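Glycoside Hydrolase (Bacteroides uniformis, PDB 5T9X) probably hydrolyses agarose as an endo-acting family 16 glycoside hydrolase of a human gut bacterium. Local coordinates at residues S198-G203 with S312-T317; H207-P212 with S307-S312. All blocks are in the same frame, centred on the assembly; numbering follows the deposited sequence.

Contact 1 (S198-G203 with S312-T317); sequences SDRVVG and SGLSPT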
loop_
_atom_site.group_PDB
_atom_site.type_symbol
_atom_site.label_atom_id
_atom_site.label_comp_id
_atom_site.label_asym_id
_atom_site.label_seq_id
_atom_site.Cartn_x
_atom_site.Cartn_y
_atom_site.Cartn_z
ATOM N N SER A 198 12.718 -7.138 4.169
ATOM C CA SER A 198 14.078 -7.502 4.622
ATOM C C SER A 198 14.091 -8.688 5.574
ATOM O O SER A 198 13.093 -8.936 6.257
ATOM C CB SER A 198 14.763 -6.310 5.280
ATOM O OG SER A 198 15.882 -6.712 6.007
ATOM N N ASP A 199 15.214 -9.421 5.600
ATOM C CA ASP A 199 15.436 -10.478 6.604
ATOM C C ASP A 199 15.701 -9.927 7.977
ATOM O O ASP A 199 15.515 -10.639 8.942
ATOM C CB ASP A 199 16.595 -11.405 6.248
ATOM C CG ASP A 199 16.290 -12.287 5.040
ATOM O OD1 ASP A 199 15.146 -12.814 4.928
ATOM O OD2 ASP A 199 17.185 -12.440 4.172
ATOM N N ARG A 200 16.144 -8.677 8.089
ATOM C CA ARG A 200 16.304 -8.085 9.418
ATOM C C ARG A 200 14.922 -7.839 10.067
ATOM O O ARG A 200 14.125 -7.015 9.598
ATOM C CB ARG A 200 17.166 -6.825 9.360
ATOM C CG ARG A 200 17.576 -6.314 10.742
ATOM C CD ARG A 200 18.867 -5.495 10.707
ATOM N NE ARG A 200 18.722 -4.245 9.950
ATOM C CZ ARG A 200 18.158 -3.129 10.414
ATOM N NH1 ARG A 200 18.075 -2.048 9.641
ATOM N NH2 ARG A 200 17.653 -3.079 11.644
ATOM N N VAL A 201 14.642 -8.580 11.136
ATOM C CA VAL A 201 13.331 -8.516 11.815
ATOM C C VAL A 201 13.411 -8.410 13.334
ATOM O O VAL A 201 12.402 -8.574 14.032
ATOM C CB VAL A 201 12.484 -9.761 11.466
ATOM C CG1 VAL A 201 12.171 -9.795 9.978
ATOM C CG2 VAL A 201 13.198 -11.050 11.869
ATOM N N VAL A 202 14.607 -8.162 13.853
ATOM C CA VAL A 202 14.805 -8.185 15.289
ATOM C C VAL A 202 15.035 -6.755 15.682
ATOM O O VAL A 202 15.875 -6.068 15.086
ATOM C CB VAL A 202 16.003 -9.064 15.725
ATOM C CG1 VAL A 202 15.935 -9.326 17.232
ATOM C CG2 VAL A 202 16.007 -10.404 14.984
ATOM N N GLY A 203 14.266 -6.307 16.674
ATOM C CA GLY A 203 14.464 -4.993 17.279
ATOM C C GLY A 203 15.673 -4.979 18.185
ATOM O O GLY A 203 16.441 -5.937 18.211
ATOM N N SER A 312 12.435 1.121 17.447
ATOM C CA SER A 312 13.002 -0.119 17.944
ATOM C C SER A 312 14.207 -0.625 17.119
ATOM O O SER A 312 14.615 -1.778 17.273
ATOM C CB SER A 312 11.899 -1.189 18.025
ATOM O OG SER A 312 10.785 -0.694 18.771
ATOM N N GLY A 313 14.792 0.226 16.277
ATOM C CA GLY A 313 16.001 -0.128 15.543
ATOM C C GLY A 313 15.823 -0.671 14.120
ATOM O O GLY A 313 16.796 -1.142 13.519
ATOM N N LEU A 314 14.615 -0.603 13.554
ATOM C CA LEU A 314 14.398 -1.125 12.189
ATOM C C LEU A 314 14.387 -0.048 11.096
ATOM O O LEU A 314 13.936 -0.307 9.979
ATOM C CB LEU A 314 13.142 -2.019 12.147
ATOM C CG LEU A 314 13.430 -3.334 12.861
ATOM C CD1 LEU A 314 12.183 -3.934 13.450
ATOM C CD2 LEU A 314 14.069 -4.320 11.921
ATOM N N SER A 315 14.891 1.149 11.393
ATOM C CA SER A 315 15.141 2.141 10.353
ATOM C C SER A 315 16.304 1.580 9.516
ATOM O O SER A 315 17.149 0.871 10.056
ATOM C CB SER A 315 15.474 3.494 10.966
ATOM O OG SER A 315 15.696 4.495 9.972
ATOM N N PRO A 316 16.313 1.807 8.186
ATOM C CA PRO A 316 17.437 1.284 7.396
ATOM C C PRO A 316 18.753 1.986 7.713
ATOM O O PRO A 316 18.780 3.212 7.839
ATOM C CB PRO A 316 17.049 1.587 5.951
ATOM C CG PRO A 316 15.617 1.894 5.985
ATOM C CD PRO A 316 15.273 2.404 7.335
ATOM N N THR A 317 19.826 1.201 7.812
ATOM C CA THR A 317 21.180 1.727 8.088
ATOM C C THR A 317 21.729 2.400 6.841
ATOM O O THR A 317 21.305 2.111 5.720
ATOM C CB THR A 317 22.164 0.603 8.527
ATOM O OG1 THR A 317 22.403 -0.304 7.434
ATOM C CG2 THR A 317 21.619 -0.179 9.714
#

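Contact 2 (H207-P212 with S307-S312); sequences HKFYGP and SWRAIS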
loop_
_atom_site.group_PDB
_atom_site.type_symbol
_atom_site.label_atom_id
_atom_site.label_comp_id
_atom_site.label_asym_id
_atom_site.label_seq_id
_atom_site.Cartn_x
_atom_site.Cartn_y
_atom_site.Cartn_z
ATOM N N HIS A 207 11.094 -6.741 21.082
ATOM C CA HIS A 207 10.091 -7.331 20.181
ATOM C C HIS A 207 10.683 -8.298 19.108
ATOM O O HIS A 207 11.832 -8.161 18.655
ATOM C CB HIS A 207 9.309 -6.196 19.454
ATOM C CG HIS A 207 8.451 -5.330 20.342
ATOM N ND1 HIS A 207 7.192 -5.707 20.767
ATOM C CD2 HIS A 207 8.651 -4.079 20.829
ATOM C CE1 HIS A 207 6.668 -4.741 21.506
ATOM N NE2 HIS A 207 7.533 -3.743 21.563
ATOM N N LYS A 208 9.870 -9.281 18.717
ATOM C CA LYS A 208 9.960 -9.885 17.382
ATOM C C LYS A 208 8.985 -9.075 16.480
ATOM O O LYS A 208 7.937 -8.601 16.945
ATOM C CB LYS A 208 9.601 -11.374 17.432
ATOM N N PHE A 209 9.367 -8.857 15.223
ATOM C CA PHE A 209 8.488 -8.224 14.237
ATOM C C PHE A 209 8.091 -9.211 13.135
ATOM O O PHE A 209 8.768 -10.211 12.891
ATOM C CB PHE A 209 9.151 -6.992 13.636
ATOM C CG PHE A 209 9.282 -5.847 14.597
ATOM C CD1 PHE A 209 8.379 -4.802 14.581
ATOM C CD2 PHE A 209 10.311 -5.823 15.535
ATOM C CE1 PHE A 209 8.497 -3.744 15.482
ATOM C CE2 PHE A 209 10.445 -4.770 16.434
ATOM C CZ PHE A 209 9.537 -3.726 16.409
ATOM N N TYR A 210 6.969 -8.935 12.482
ATOM C CA TYR A 210 6.511 -9.764 11.359
ATOM C C TYR A 210 7.504 -9.635 10.193
ATOM O O TYR A 210 7.994 -8.536 9.872
ATOM C CB TYR A 210 5.063 -9.410 10.944
ATOM C CG TYR A 210 3.973 -9.953 11.886
ATOM C CD1 TYR A 210 3.684 -11.318 11.940
ATOM C CD2 TYR A 210 3.231 -9.114 12.695
ATOM C CE1 TYR A 210 2.680 -11.824 12.774
ATOM C CE2 TYR A 210 2.236 -9.603 13.535
ATOM C CZ TYR A 210 1.957 -10.960 13.578
ATOM O OH TYR A 210 0.974 -11.467 14.424
ATOM N N GLY A 211 7.807 -10.782 9.593
ATOM C CA GLY A 211 8.907 -10.911 8.636
ATOM C C GLY A 211 8.505 -10.922 7.170
ATOM O O GLY A 211 7.366 -10.614 6.825
ATOM N N PRO A 212 9.448 -11.304 6.293
ATOM C CA PRO A 212 9.270 -11.212 4.856
ATOM C C PRO A 212 8.449 -12.339 4.236
ATOM O O PRO A 212 8.313 -12.386 3.008
ATOM C CB PRO A 212 10.714 -11.242 4.344
ATOM C CG PRO A 212 11.430 -12.101 5.326
ATOM C CD PRO A 212 10.811 -11.760 6.648
ATOM N N SER A 307 7.216 4.719 12.304
ATOM C CA SER A 307 7.706 5.156 13.622
ATOM C C SER A 307 7.936 4.033 14.630
ATOM O O SER A 307 9.019 3.907 15.181
ATOM C CB SER A 307 6.757 6.192 14.220
ATOM O OG SER A 307 6.559 7.242 13.295
ATOM N N TRP A 308 6.908 3.235 14.859
ATOM C CA TRP A 308 6.951 2.102 15.802
ATOM C C TRP A 308 8.055 1.080 15.513
ATOM O O TRP A 308 8.574 0.414 16.430
ATOM C CB TRP A 308 5.586 1.418 15.850
ATOM C CG TRP A 308 5.086 0.872 14.511
ATOM C CD1 TRP A 308 4.527 1.586 13.467
ATOM C CD2 TRP A 308 5.078 -0.503 14.099
ATOM N NE1 TRP A 308 4.196 0.733 12.437
ATOM C CE2 TRP A 308 4.525 -0.550 12.796
ATOM C CE3 TRP A 308 5.488 -1.708 14.709
ATOM C CZ2 TRP A 308 4.375 -1.763 12.079
ATOM C CZ3 TRP A 308 5.347 -2.930 13.988
ATOM C CH2 TRP A 308 4.795 -2.937 12.687
ATOM N N ARG A 309 8.419 0.955 14.241
ATOM C CA ARG A 309 9.550 0.125 13.847
ATOM C C ARG A 309 10.861 0.866 13.978
ATOM O O ARG A 309 11.866 0.289 14.394
ATOM C CB ARG A 309 9.379 -0.365 12.426
ATOM C CG ARG A 309 8.417 -1.527 12.357
ATOM C CD ARG A 309 7.970 -1.775 10.943
ATOM N NE ARG A 309 9.100 -2.083 10.077
ATOM C CZ ARG A 309 9.667 -3.280 9.935
ATOM N NH1 ARG A 309 9.231 -4.344 10.612
ATOM N NH2 ARG A 309 10.686 -3.413 9.086
ATOM N N ALA A 310 10.868 2.135 13.596
ATOM C CA ALA A 310 12.108 2.911 13.622
ATOM C C ALA A 310 12.608 3.123 15.056
ATOM O O ALA A 310 13.800 3.078 15.343
ATOM C CB ALA A 310 11.930 4.244 12.917
ATOM N N ILE A 311 11.678 3.330 15.960
ATOM C CA ILE A 311 12.045 3.543 17.337
ATOM C C ILE A 311 12.673 2.308 18.002
ATOM O O ILE A 311 13.369 2.451 18.990
ATOM C CB ILE A 311 10.837 4.076 18.113
ATOM C CG1 ILE A 311 11.322 4.933 19.267
ATOM C CG2 ILE A 311 9.926 2.945 18.535
ATOM C CD1 ILE A 311 10.208 5.784 19.824
ATOM N N SER A 312 12.435 1.121 17.447
ATOM C CA SER A 312 13.002 -0.119 17.944
ATOM C C SER A 312 14.207 -0.625 17.119
ATOM O O SER A 312 14.615 -1.778 17.273
ATOM C CB SER A 312 11.899 -1.189 18.025
ATOM O OG SER A 312 10.785 -0.694 18.771
HETATM O O HOH W 1 10.217 -6.863 10.231
#

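Contact 1 (S198-G203 with S312-T317)
Arg200 reaches across to the 312-317 loop and lays the edge of its guanidinium against two backbone carbonyls. NH2 donates to Gly313 O at 2.8 Å (N-H...O angle 147°). NH1 donates to Ser315 O at 3.1 Å, somewhat straighter at 157°. Both oxygens lie near the guanidinium plane, but NH1 stands well above the carbonyl plane of Ser315. The chain leaves with CG anti to the backbone N (chi1 -169°) and bends at chi3, which turns the flat head onto the loop; NE makes a salt bridge with Glu320. Leu314 runs alongside this arginine, pointing the other way, its CD2 3.6 Å from Arg200 O and 3.8 Å from Arg200 NH2. A leucine in place of Arg200 would probably leave the carbonyls of Gly313 and Ser315 without these donors and Glu320 without its charged mate. Farther along, the backbones themselves meet, Gly203 CA lying 3.2 Å from Ser312 O. Gly313, with positive phi, is the C-prime residue of the Schellman motif ending helix 307-310. The contact thus ties the loop between strands 188-195 and 215-224 to the link from that helix to strand 329-341.

Contact 2 (H207-P212 with S307-S312)
Phe209 lays the outer rim of its ring against three side chains of the 307-312 turn, with its CE1 corner 3.6 Å from Trp308 CZ3. That tryptophan carbon sits at the edge of the phenylalanine ring, near its plane. The two six-membered rings are inclined at 33° with centroids 5.8 Å apart, an oblique aromatic pair. CE1 of Phe209 also rests 3.8 Å from Arg309 CG, and the neighbouring CZ comes within 3.8 Å of Ser312 CB. The same Arg309 CG lies over one face of the indole, toward its rim, so the aliphatic start of the arginine is packed against both aromatic residues. With CG of Trp308 lodged between its backbone N and carbonyl carbon (chi1 59°), the indole is carried alongside Arg309. Beside the CB end of Phe209, the Arg309 head sets its plane almost at right angles to the ring (89°). Its NH1 donates to a water at 2.7 Å, in the guanidinium plane, and this water donates in turn to Tyr210 O at 2.8 Å. NH2 bonds to Thr174 O, and Tyr196 adds a cation-pi contact, so the buried charge is held on several sides. Ser312 OG bonds weakly back to Trp308 O. Tyr210 itself stacks on Trp238. Here a short helical turn, in a chain with very little helix, serves as packing surface for a long inter-strand loop, a loop decoration of the beta-sandwich jelly roll expected for a family 16 glycoside hydrolase.

In the fold
Contacts 1 and 2 lie side by side, their centres about 6 Å apart, and share Ser312, just after helix 307-310. Each pairs the excursion between strands 188-195 and 215-224 with the segment that follows strand 298-304. Among the links that join them are Leu314 N to Arg309 O at 3.0 Å and Val201 O to Phe209 N at 3.3 Å, both probable hydrogen bonds, and Leu314 CD1 packed 3.4 Å from Phe209 CD2. Neither contact supplies a ligand to the sodium ion, held at Glu51, Asp75, Asn77, Gly118 and Asp332. Strand 188-195, which leads into their shared loop, probably carries the acidic catalytic motif of family 16.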